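Local structure of hypothetical protein (Bacteroides uniformis ATCC 8492, 4QRL) at residues A[13-19]-A[109-115]; A[29-33]-A[82-86]; A[89-93]-A[103-107]. The protein is of unknown function but folds as a small lipocalin-like beta-barrel, and so may bind a small ligand, as many calycin relatives do. One frame throughout, in Å; residues are numbered along the deposited sequence.

Contact 1. Residues A[13-19]-A[109-115]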
loop_
_atom_site.group_PDB
_atom_site.type_symbol
_atom_site.label_atom_id
_atom_site.label_comp_id
_atom_site.label_asym_id
_atom_site.label_seq_id
_atom_site.Cartn_x
_atom_site.Cartn_y
_atom_site.Cartn_z
ATOM N N TRP A 13 -6.898 -0.165 -5.600
ATOM C CA TRP A 13 -6.716 1.192 -5.148
ATOM C C TRP A 13 -5.490 1.823 -5.750
ATOM O O TRP A 13 -4.391 1.256 -5.646
ATOM C CB TRP A 13 -6.551 1.161 -3.614
ATOM C CG TRP A 13 -7.766 0.745 -2.862
ATOM C CD1 TRP A 13 -8.036 -0.490 -2.350
ATOM C CD2 TRP A 13 -8.799 1.615 -2.388
ATOM N NE1 TRP A 13 -9.253 -0.472 -1.692
ATOM C CE2 TRP A 13 -9.743 0.815 -1.702
ATOM C CE3 TRP A 13 -9.057 2.988 -2.539
ATOM C CZ2 TRP A 13 -10.877 1.364 -1.095
ATOM C CZ3 TRP A 13 -10.253 3.509 -2.042
ATOM C CH2 TRP A 13 -11.148 2.701 -1.335
ATOM N N GLN A 14 -5.660 2.989 -6.361
ATOM C CA GLN A 14 -4.496 3.708 -6.901
ATOM C C GLN A 14 -3.919 4.578 -5.814
ATOM O O GLN A 14 -4.635 5.418 -5.285
ATOM C CB GLN A 14 -4.891 4.584 -8.101
ATOM C CG GLN A 14 -3.684 5.407 -8.617
ATOM C CD GLN A 14 -4.009 6.346 -9.738
ATOM O OE1 GLN A 14 -5.102 6.895 -9.816
ATOM N NE2 GLN A 14 -3.033 6.588 -10.610
ATOM N N LEU A 15 -2.620 4.408 -5.503
ATOM C CA LEU A 15 -1.965 5.270 -4.514
ATOM C C LEU A 15 -1.641 6.572 -5.249
ATOM O O LEU A 15 -0.803 6.597 -6.155
ATOM C CB LEU A 15 -0.712 4.596 -3.907
ATOM C CG LEU A 15 -0.258 5.079 -2.495
ATOM C CD1 LEU A 15 0.736 4.086 -1.871
ATOM C CD2 LEU A 15 0.397 6.456 -2.549
ATOM N N ARG A 16 -2.388 7.613 -4.931
ATOM C CA ARG A 16 -2.288 8.913 -5.596
ATOM C C ARG A 16 -1.215 9.803 -5.056
ATOM O O ARG A 16 -0.687 10.656 -5.787
ATOM C CB ARG A 16 -3.626 9.684 -5.416
ATOM C CG ARG A 16 -4.809 9.067 -6.089
ATOM C CD ARG A 16 -6.020 9.927 -5.809
ATOM N NE ARG A 16 -5.963 11.210 -6.504
ATOM C CZ ARG A 16 -6.968 12.077 -6.549
ATOM N NH1 ARG A 16 -8.117 11.807 -5.938
ATOM N NH2 ARG A 16 -6.833 13.222 -7.201
ATOM N N GLN A 17 -1.030 9.763 -3.739
ATOM C CA GLN A 17 -0.132 10.716 -3.116
ATOM C C GLN A 17 0.416 10.224 -1.791
ATOM O O GLN A 17 -0.242 9.454 -1.101
ATOM C CB GLN A 17 -0.955 12.015 -2.849
ATOM C CG GLN A 17 -0.157 13.227 -2.418
ATOM C CD GLN A 17 -1.075 14.343 -1.990
ATOM O OE1 GLN A 17 -1.993 14.151 -1.206
ATOM N NE2 GLN A 17 -0.860 15.524 -2.528
ATOM N N TYR A 18 1.634 10.678 -1.445
ATOM C CA TYR A 18 2.192 10.495 -0.118
ATOM C C TYR A 18 2.193 11.829 0.561
ATOM O O TYR A 18 2.580 12.825 -0.054
ATOM C CB TYR A 18 3.616 9.918 -0.106
ATOM C CG TYR A 18 3.728 8.442 -0.382
ATOM C CD1 TYR A 18 3.288 7.503 0.549
ATOM C CD2 TYR A 18 4.377 7.976 -1.519
ATOM C CE1 TYR A 18 3.428 6.138 0.319
ATOM C CE2 TYR A 18 4.519 6.617 -1.763
ATOM C CZ TYR A 18 4.029 5.702 -0.848
ATOM O OH TYR A 18 4.201 4.365 -1.082
ATOM N N GLN A 19 1.816 11.873 1.843
ATOM C CA GLN A 19 1.923 13.119 2.600
ATOM C C GLN A 19 2.900 12.825 3.697
ATOM O O GLN A 19 2.586 12.113 4.642
ATOM C CB GLN A 19 0.579 13.612 3.116
ATOM C CG GLN A 19 -0.351 14.013 1.994
ATOM C CD GLN A 19 -1.684 14.434 2.528
ATOM O OE1 GLN A 19 -1.929 14.434 3.742
ATOM N NE2 GLN A 19 -2.586 14.750 1.626
ATOM N N THR A 109 3.401 9.586 8.167
ATOM C CA THR A 109 3.289 9.619 6.710
ATOM C C THR A 109 1.949 9.032 6.281
ATOM O O THR A 109 1.603 7.928 6.701
ATOM C CB THR A 109 4.441 8.903 6.039
ATOM O OG1 THR A 109 5.624 9.671 6.279
ATOM C CG2 THR A 109 4.228 8.746 4.499
ATOM N N LYS A 110 1.234 9.755 5.410
ATOM C CA LYS A 110 -0.035 9.286 4.900
ATOM C C LYS A 110 0.115 8.795 3.464
ATOM O O LYS A 110 0.790 9.433 2.661
ATOM C CB LYS A 110 -1.126 10.368 4.958
ATOM C CG LYS A 110 -1.044 11.442 6.057
ATOM C CD LYS A 110 -1.280 10.959 7.460
ATOM C CE LYS A 110 -1.246 12.084 8.478
ATOM N NZ LYS A 110 -0.000 12.906 8.413
ATOM N N SER A 111 -0.538 7.666 3.164
ATOM C CA SER A 111 -0.671 7.031 1.847
ATOM C C SER A 111 -2.128 7.308 1.418
ATOM O O SER A 111 -3.056 6.817 2.065
ATOM C CB SER A 111 -0.386 5.534 1.968
ATOM O OG SER A 111 0.966 5.284 2.309
ATOM N N ILE A 112 -2.321 8.133 0.390
ATOM C CA ILE A 112 -3.662 8.545 -0.073
ATOM C C ILE A 112 -4.069 7.746 -1.305
ATOM O O ILE A 112 -3.356 7.795 -2.305
ATOM C CB ILE A 112 -3.683 10.065 -0.404
ATOM C CG1 ILE A 112 -2.957 10.984 0.640
ATOM C CG2 ILE A 112 -5.091 10.522 -0.837
ATOM C CD1 ILE A 112 -3.448 10.998 1.982
ATOM N N PHE A 113 -5.220 7.071 -1.260
ATOM C CA PHE A 113 -5.679 6.221 -2.394
ATOM C C PHE A 113 -7.074 6.573 -2.891
ATOM O O PHE A 113 -7.912 7.039 -2.122
ATOM C CB PHE A 113 -5.752 4.715 -1.994
ATOM C CG PHE A 113 -4.520 4.110 -1.384
ATOM C CD1 PHE A 113 -4.190 4.354 -0.046
ATOM C CD2 PHE A 113 -3.732 3.231 -2.110
ATOM C CE1 PHE A 113 -3.039 3.793 0.525
ATOM C CE2 PHE A 113 -2.586 2.653 -1.533
ATOM C CZ PHE A 113 -2.258 2.924 -0.215
ATOM N N ARG A 114 -7.336 6.247 -4.177
ATOM C CA ARG A 114 -8.671 6.328 -4.759
ATOM C C ARG A 114 -8.974 4.994 -5.362
ATOM O O ARG A 114 -8.072 4.334 -5.870
ATOM C CB ARG A 114 -8.820 7.454 -5.803
ATOM C CG ARG A 114 -7.993 7.244 -7.114
ATOM C CD ARG A 114 -8.255 8.318 -8.170
ATOM N NE ARG A 114 -7.109 8.466 -9.077
ATOM C CZ ARG A 114 -6.774 9.603 -9.684
ATOM N NH1 ARG A 114 -7.502 10.697 -9.509
ATOM N NH2 ARG A 114 -5.703 9.653 -10.468
ATOM N N LYS A 115 -10.245 4.576 -5.290
ATOM C CA LYS A 115 -10.648 3.296 -5.825
ATOM C C LYS A 115 -10.373 3.278 -7.340
ATOM O O LYS A 115 -10.592 4.282 -8.025
ATOM C CB LYS A 115 -12.125 3.041 -5.512
ATOM C CG LYS A 115 -12.572 1.609 -5.725
ATOM C CD LYS A 115 -12.004 0.669 -4.654
ATOM C CE LYS A 115 -13.057 -0.235 -4.111
ATOM N NZ LYS A 115 -13.828 0.356 -2.988
HETATM O O HOH W 1 -0.775 15.038 6.297
#
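A classic beta bulge interrupts the seam where the first and last strands close this lipocalin-like barrel: R16 and Q17 both face I112, whose O takes a bond from R16 N at 2.8 Å and a weak one from Q17 N at 3.4 Å. R16 supplies the extra residue, with a nearly helical backbone, and the register slips by one. On either side of the bulge the antiparallel ladder resumes: Q14 N to R114 O (2.8 Å) and R114 N to Q14 O (3.0 Å) toward one end, Q19 N to K110 O and K110 N to Q19 O, both 2.8 Å, toward the other.

W13, L15 and F113 form an apolar cluster on the face they share with Y18, S111 and K115. L15 CG sits over the F113 ring, 3.9 Å from its centroid, and K115 CD makes a CH-pi contact with the six-membered ring of W13, 3.8 Å from the centroid. K115 NZ bonds to the backbone O of Y99 and D8.

The face carrying Q14, Q17, Q19, K110 and R114 is mostly polar, with I112 the apolar exception. Q19 NE2 bonds Q17 OE1 at 3.0 Å, and a water links Q19 OE1 to K110 NZ, which also bonds to G108 O. The R16 and R114 guanidiniums lie close despite like charge, and R114 grips Q14 OE1 through NE (2.7 Å) and NH2 (2.9 Å).

Contact 2. Residues A[29-33]-A[82-86]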
loop_
_atom_site.group_PDB
_atom_site.type_symbol
_atom_site.label_atom_id
_atom_site.label_comp_id
_atom_site.label_asym_id
_atom_site.label_seq_id
_atom_site.Cartn_x
_atom_site.Cartn_y
_atom_site.Cartn_z
ATOM N N ASP A 29 2.063 7.865 -9.333
ATOM C CA ASP A 29 1.088 7.418 -10.346
ATOM C C ASP A 29 1.335 5.995 -10.810
ATOM O O ASP A 29 0.756 5.554 -11.805
ATOM C CB ASP A 29 1.090 8.381 -11.553
ATOM C CG ASP A 29 2.339 8.375 -12.427
ATOM O OD1 ASP A 29 3.413 7.933 -11.940
ATOM O OD2 ASP A 29 2.253 8.853 -13.584
ATOM N N SER A 30 2.161 5.273 -10.089
ATOM C CA SER A 30 2.615 3.970 -10.524
ATOM C C SER A 30 2.334 2.838 -9.549
ATOM O O SER A 30 2.822 1.746 -9.785
ATOM C CB SER A 30 4.123 4.062 -10.738
ATOM O OG SER A 30 4.756 4.593 -9.582
ATOM N N VAL A 31 1.616 3.080 -8.440
ATOM C CA VAL A 31 1.435 2.039 -7.418
ATOM C C VAL A 31 -0.041 1.782 -7.198
ATOM O O VAL A 31 -0.822 2.729 -7.057
ATOM C CB VAL A 31 2.130 2.406 -6.089
ATOM C CG1 VAL A 31 1.928 1.311 -5.046
ATOM C CG2 VAL A 31 3.628 2.692 -6.295
ATOM N N PHE A 32 -0.403 0.496 -7.162
ATOM C CA PHE A 32 -1.799 0.057 -7.021
ATOM C C PHE A 32 -1.866 -1.028 -5.984
ATOM O O PHE A 32 -1.118 -2.013 -6.096
ATOM C CB PHE A 32 -2.335 -0.463 -8.380
ATOM C CG PHE A 32 -2.321 0.592 -9.463
ATOM C CD1 PHE A 32 -1.135 0.919 -10.127
ATOM C CD2 PHE A 32 -3.453 1.350 -9.727
ATOM C CE1 PHE A 32 -1.106 1.942 -11.083
ATOM C CE2 PHE A 32 -3.420 2.367 -10.700
ATOM C CZ PHE A 32 -2.256 2.642 -11.374
ATOM N N TYR A 33 -2.699 -0.841 -4.936
ATOM C CA TYR A 33 -2.850 -1.874 -3.882
ATOM C C TYR A 33 -4.139 -2.616 -4.115
ATOM O O TYR A 33 -5.129 -2.018 -4.514
ATOM C CB TYR A 33 -2.885 -1.268 -2.461
ATOM C CG TYR A 33 -1.587 -0.835 -1.819
ATOM C CD1 TYR A 33 -0.437 -0.632 -2.580
ATOM C CD2 TYR A 33 -1.534 -0.511 -0.462
ATOM C CE1 TYR A 33 0.755 -0.217 -1.989
ATOM C CE2 TYR A 33 -0.360 -0.046 0.123
ATOM C CZ TYR A 33 0.777 0.104 -0.643
ATOM O OH TYR A 33 1.948 0.523 -0.051
ATOM N N TYR A 82 9.569 0.440 -3.346
ATOM C CA TYR A 82 8.134 0.592 -3.130
ATOM C C TYR A 82 7.661 0.290 -1.732
ATOM O O TYR A 82 6.574 0.750 -1.370
ATOM C CB TYR A 82 7.386 -0.286 -4.129
ATOM C CG TYR A 82 7.649 0.118 -5.567
ATOM C CD1 TYR A 82 7.110 1.291 -6.092
ATOM C CD2 TYR A 82 8.454 -0.658 -6.391
ATOM C CE1 TYR A 82 7.354 1.671 -7.409
ATOM C CE2 TYR A 82 8.716 -0.281 -7.707
ATOM C CZ TYR A 82 8.151 0.878 -8.213
ATOM O OH TYR A 82 8.402 1.254 -9.496
ATOM N N PHE A 83 8.435 -0.485 -0.955
ATOM C CA PHE A 83 8.049 -0.870 0.393
ATOM C C PHE A 83 9.203 -0.656 1.361
ATOM O O PHE A 83 9.219 0.372 2.055
ATOM C CB PHE A 83 7.520 -2.324 0.397
ATOM C CG PHE A 83 6.226 -2.458 -0.377
ATOM C CD1 PHE A 83 5.004 -2.159 0.222
ATOM C CD2 PHE A 83 6.232 -2.833 -1.721
ATOM C CE1 PHE A 83 3.808 -2.253 -0.500
ATOM C CE2 PHE A 83 5.046 -2.884 -2.449
ATOM C CZ PHE A 83 3.843 -2.590 -1.836
ATOM N N GLY A 84 10.158 -1.591 1.405
ATOM C CA GLY A 84 11.300 -1.467 2.309
ATOM C C GLY A 84 10.934 -1.687 3.765
ATOM O O GLY A 84 11.683 -1.298 4.656
ATOM N N TRP A 85 9.766 -2.322 4.026
ATOM C CA TRP A 85 9.306 -2.562 5.393
ATOM C C TRP A 85 10.164 -3.579 6.099
ATOM O O TRP A 85 10.494 -4.603 5.491
ATOM C CB TRP A 85 7.848 -3.048 5.420
ATOM C CG TRP A 85 6.841 -2.151 4.771
ATOM C CD1 TRP A 85 6.925 -0.802 4.580
ATOM C CD2 TRP A 85 5.546 -2.543 4.300
ATOM N NE1 TRP A 85 5.791 -0.344 3.954
ATOM C CE2 TRP A 85 4.912 -1.384 3.799
ATOM C CE3 TRP A 85 4.862 -3.774 4.240
ATOM C CZ2 TRP A 85 3.620 -1.404 3.286
ATOM C CZ3 TRP A 85 3.573 -3.789 3.732
ATOM C CH2 TRP A 85 2.973 -2.619 3.244
ATOM N N PRO A 86 10.504 -3.349 7.393
ATOM C CA PRO A 86 11.256 -4.366 8.132
ATOM C C PRO A 86 10.420 -5.643 8.268
ATOM O O PRO A 86 9.213 -5.563 8.532
ATOM C CB PRO A 86 11.523 -3.703 9.485
ATOM C CG PRO A 86 10.448 -2.702 9.649
ATOM C CD PRO A 86 10.148 -2.206 8.258
HETATM O O HOH W 2 3.954 1.470 -1.514
#
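Here a strand meets a loop rather than another strand. The chain turns a corner at S30 and runs on as strand through V31 to Y33, while 82-86 leaves the end of a short helix, F83 being the first residue to abandon helical angles. Their end-to-end directions differ by 44°, and even the nearest CA atoms, those of V31 and Y82, are 8.1 Å apart, so side chains and one water fill the gap.

V31 CG2 packs on Y82 CD1 at 3.8 Å. Y33 reaches farther: its OH comes within 3.4 Å of F83 CE1 and 4.2 Å of W85 CZ2. The Y33 and F83 rings are nearly parallel (21°) but slid apart, with centroids 5.8 Å from each other, so they scarcely overlap. The polar link is a water lying 2.7 Å from Y33 OH and donating to Y82 O, also at 2.7 Å.

F83 touches A42 of strand 39-45 and W85 packs on I67 and L69 of strand 64-69, so the two probably fill part of the interior of the lipocalin-like barrel. F83 also meets F54 edge-to-face and Y33 contacts F40 and F113, placing the segment that joins helix 79-82 to strand 89-97 across several barrel strands.

Contact 3. Residues A[89-93]-A[103-107]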
loop_
_atom_site.group_PDB
_atom_site.type_symbol
_atom_site.label_atom_id
_atom_site.label_comp_id
_atom_site.label_asym_id
_atom_site.label_seq_id
_atom_site.Cartn_x
_atom_site.Cartn_y
_atom_site.Cartn_z
ATOM N N LYS A 89 6.666 -6.302 6.957
ATOM C CA LYS A 89 5.438 -5.999 7.704
ATOM C C LYS A 89 5.260 -4.526 8.009
ATOM O O LYS A 89 6.226 -3.847 8.351
ATOM C CB LYS A 89 5.441 -6.729 9.064
ATOM C CG LYS A 89 5.771 -8.204 9.084
ATOM C CD LYS A 89 5.696 -8.699 10.531
ATOM C CE LYS A 89 6.239 -10.091 10.707
ATOM N NZ LYS A 89 6.088 -10.579 12.105
ATOM N N CYS A 90 4.009 -4.062 7.994
ATOM C CA CYS A 90 3.653 -2.705 8.407
ATOM C C CYS A 90 2.198 -2.651 8.869
ATOM O O CYS A 90 1.295 -3.086 8.145
ATOM C CB CYS A 90 3.914 -1.674 7.311
ATOM S SG CYS A 90 3.648 0.045 7.844
ATOM N N THR A 91 1.984 -2.046 10.045
ATOM C CA THR A 91 0.655 -1.812 10.578
ATOM C C THR A 91 0.322 -0.344 10.385
ATOM O O THR A 91 0.993 0.533 10.912
ATOM C CB THR A 91 0.524 -2.248 12.030
ATOM O OG1 THR A 91 0.712 -3.661 12.060
ATOM C CG2 THR A 91 -0.876 -1.880 12.614
ATOM N N PHE A 92 -0.716 -0.093 9.641
ATOM C CA PHE A 92 -1.187 1.258 9.334
ATOM C C PHE A 92 -2.437 1.610 10.091
ATOM O O PHE A 92 -3.263 0.732 10.348
ATOM C CB PHE A 92 -1.536 1.350 7.825
ATOM C CG PHE A 92 -0.388 1.197 6.859
ATOM C CD1 PHE A 92 0.008 -0.058 6.416
ATOM C CD2 PHE A 92 0.288 2.314 6.374
ATOM C CE1 PHE A 92 1.058 -0.193 5.496
ATOM C CE2 PHE A 92 1.309 2.180 5.439
ATOM C CZ PHE A 92 1.705 0.933 5.019
ATOM N N LYS A 93 -2.613 2.902 10.393
ATOM C CA LYS A 93 -3.865 3.430 10.905
ATOM C C LYS A 93 -4.731 3.752 9.699
ATOM O O LYS A 93 -4.244 4.375 8.762
ATOM C CB LYS A 93 -3.647 4.685 11.779
ATOM C CG LYS A 93 -4.966 5.301 12.273
ATOM C CD LYS A 93 -4.878 5.862 13.683
ATOM C CE LYS A 93 -6.022 6.794 13.982
ATOM N NZ LYS A 93 -5.794 8.141 13.399
ATOM N N ARG A 103 -7.261 6.225 3.198
ATOM C CA ARG A 103 -6.159 6.996 3.748
ATOM C C ARG A 103 -5.511 6.173 4.856
ATOM O O ARG A 103 -6.167 5.845 5.869
ATOM C CB ARG A 103 -6.674 8.362 4.251
ATOM C CG ARG A 103 -5.603 9.382 4.581
ATOM C CD ARG A 103 -6.258 10.562 5.269
ATOM N NE ARG A 103 -5.305 11.614 5.587
ATOM C CZ ARG A 103 -5.067 12.669 4.814
ATOM N NH1 ARG A 103 -5.710 12.815 3.662
ATOM N NH2 ARG A 103 -4.181 13.581 5.182
ATOM N N LEU A 104 -4.243 5.807 4.639
ATOM C CA LEU A 104 -3.437 5.013 5.548
ATOM C C LEU A 104 -2.349 5.887 6.179
ATOM O O LEU A 104 -1.807 6.765 5.517
ATOM C CB LEU A 104 -2.804 3.811 4.813
ATOM C CG LEU A 104 -3.763 2.783 4.194
ATOM C CD1 LEU A 104 -2.987 1.645 3.544
ATOM C CD2 LEU A 104 -4.783 2.251 5.223
ATOM N N GLU A 105 -2.067 5.668 7.461
ATOM C CA GLU A 105 -1.053 6.441 8.170
ATOM C C GLU A 105 -0.104 5.517 8.896
ATOM O O GLU A 105 -0.536 4.592 9.563
ATOM C CB GLU A 105 -1.731 7.421 9.128
ATOM C CG GLU A 105 -0.794 8.371 9.868
ATOM C CD GLU A 105 -0.230 7.817 11.155
ATOM O OE1 GLU A 105 -0.949 7.072 11.862
ATOM O OE2 GLU A 105 0.954 8.094 11.432
ATOM N N TYR A 106 1.206 5.813 8.810
ATOM C CA TYR A 106 2.261 5.117 9.525
ATOM C C TYR A 106 3.379 6.113 9.861
ATOM O O TYR A 106 3.989 6.686 8.948
ATOM C CB TYR A 106 2.810 3.925 8.744
ATOM C CG TYR A 106 3.954 3.252 9.483
ATOM C CD1 TYR A 106 3.719 2.459 10.600
ATOM C CD2 TYR A 106 5.278 3.463 9.100
ATOM C CE1 TYR A 106 4.765 1.886 11.316
ATOM C CE2 TYR A 106 6.334 2.896 9.811
ATOM C CZ TYR A 106 6.072 2.105 10.916
ATOM O OH TYR A 106 7.103 1.534 11.624
ATOM N N GLU A 107 3.623 6.317 11.174
ATOM C CA GLU A 107 4.647 7.204 11.736
ATOM C C GLU A 107 4.594 8.590 11.050
ATOM O O GLU A 107 5.599 9.056 10.533
ATOM C CB GLU A 107 6.053 6.552 11.626
ATOM C CG GLU A 107 6.187 5.309 12.486
ATOM C CD GLU A 107 7.565 4.695 12.619
ATOM O OE1 GLU A 107 8.485 5.085 11.867
ATOM O OE2 GLU A 107 7.725 3.818 13.495
#
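Two backbone hydrogen bonds, K93 N to E105 O and E105 N to K93 O, each 2.8 Å, make K93 and E105 an antiparallel hydrogen-bonded pair. CA-H...O contacts flank them: F92 CA lies 3.4 Å from E105 O, and L104 CA lies 3.4 Å from K93 O. This is the sole beta bridge between the two segments, whose strand axes run at 122° and so splay apart toward C90 and Y106. Beside the pair, K93 CB comes within 3.6 Å of E105 OE1, while E105 OE2 bonds to G108 N in the turn that follows.

Where the backbones part, side chains take over. C90 SG sits over the face of the Y106 ring, 3.8 Å from its centroid and 20° off the normal, a sulfur-aromatic contact, and T91 O approaches Y106 CD1 at 3.4 Å. The F92 ring packs beside the pair: its CD2 is 3.8 Å from both L104 CB and Y106 CB, and L104 CD1 lies over one face of the ring.

The two segments belong to the beta hairpin of strands 89-97 and 101-106, which R103 also ties together through a salt bridge to E95. Strand 64-69 flanks 89-93, with backbone bonds from C90 to I67 and F92 to I65, and strand 109-115 flanks 103-107, where L104 bonds to S111.

All three contacts belong to one eight-stranded antiparallel barrel. Contact 1 joins its first and last strands, and along the chain it encloses both the others, contact 2 closing before contact 3 opens. Contact centres 1 and 2 lie about 10 Å apart; contact 3 is about 12 Å from each. Strands 11-19 and 25-36 are sheet neighbours, with L15 N 2.9 Å from V31 O, while S111 N lies 2.8 Å from L104 O between strands 109-115 and 101-106. Contact 2 reaches contact 3 through W85, whose CZ2 is 3.5 Å from F92 CZ. Contact 1 closes the sheet, contact 3 lies in its wall, and the loop of contact 2 sets F83 and W85 against strand residues, consistent with an aromatic-rich interior.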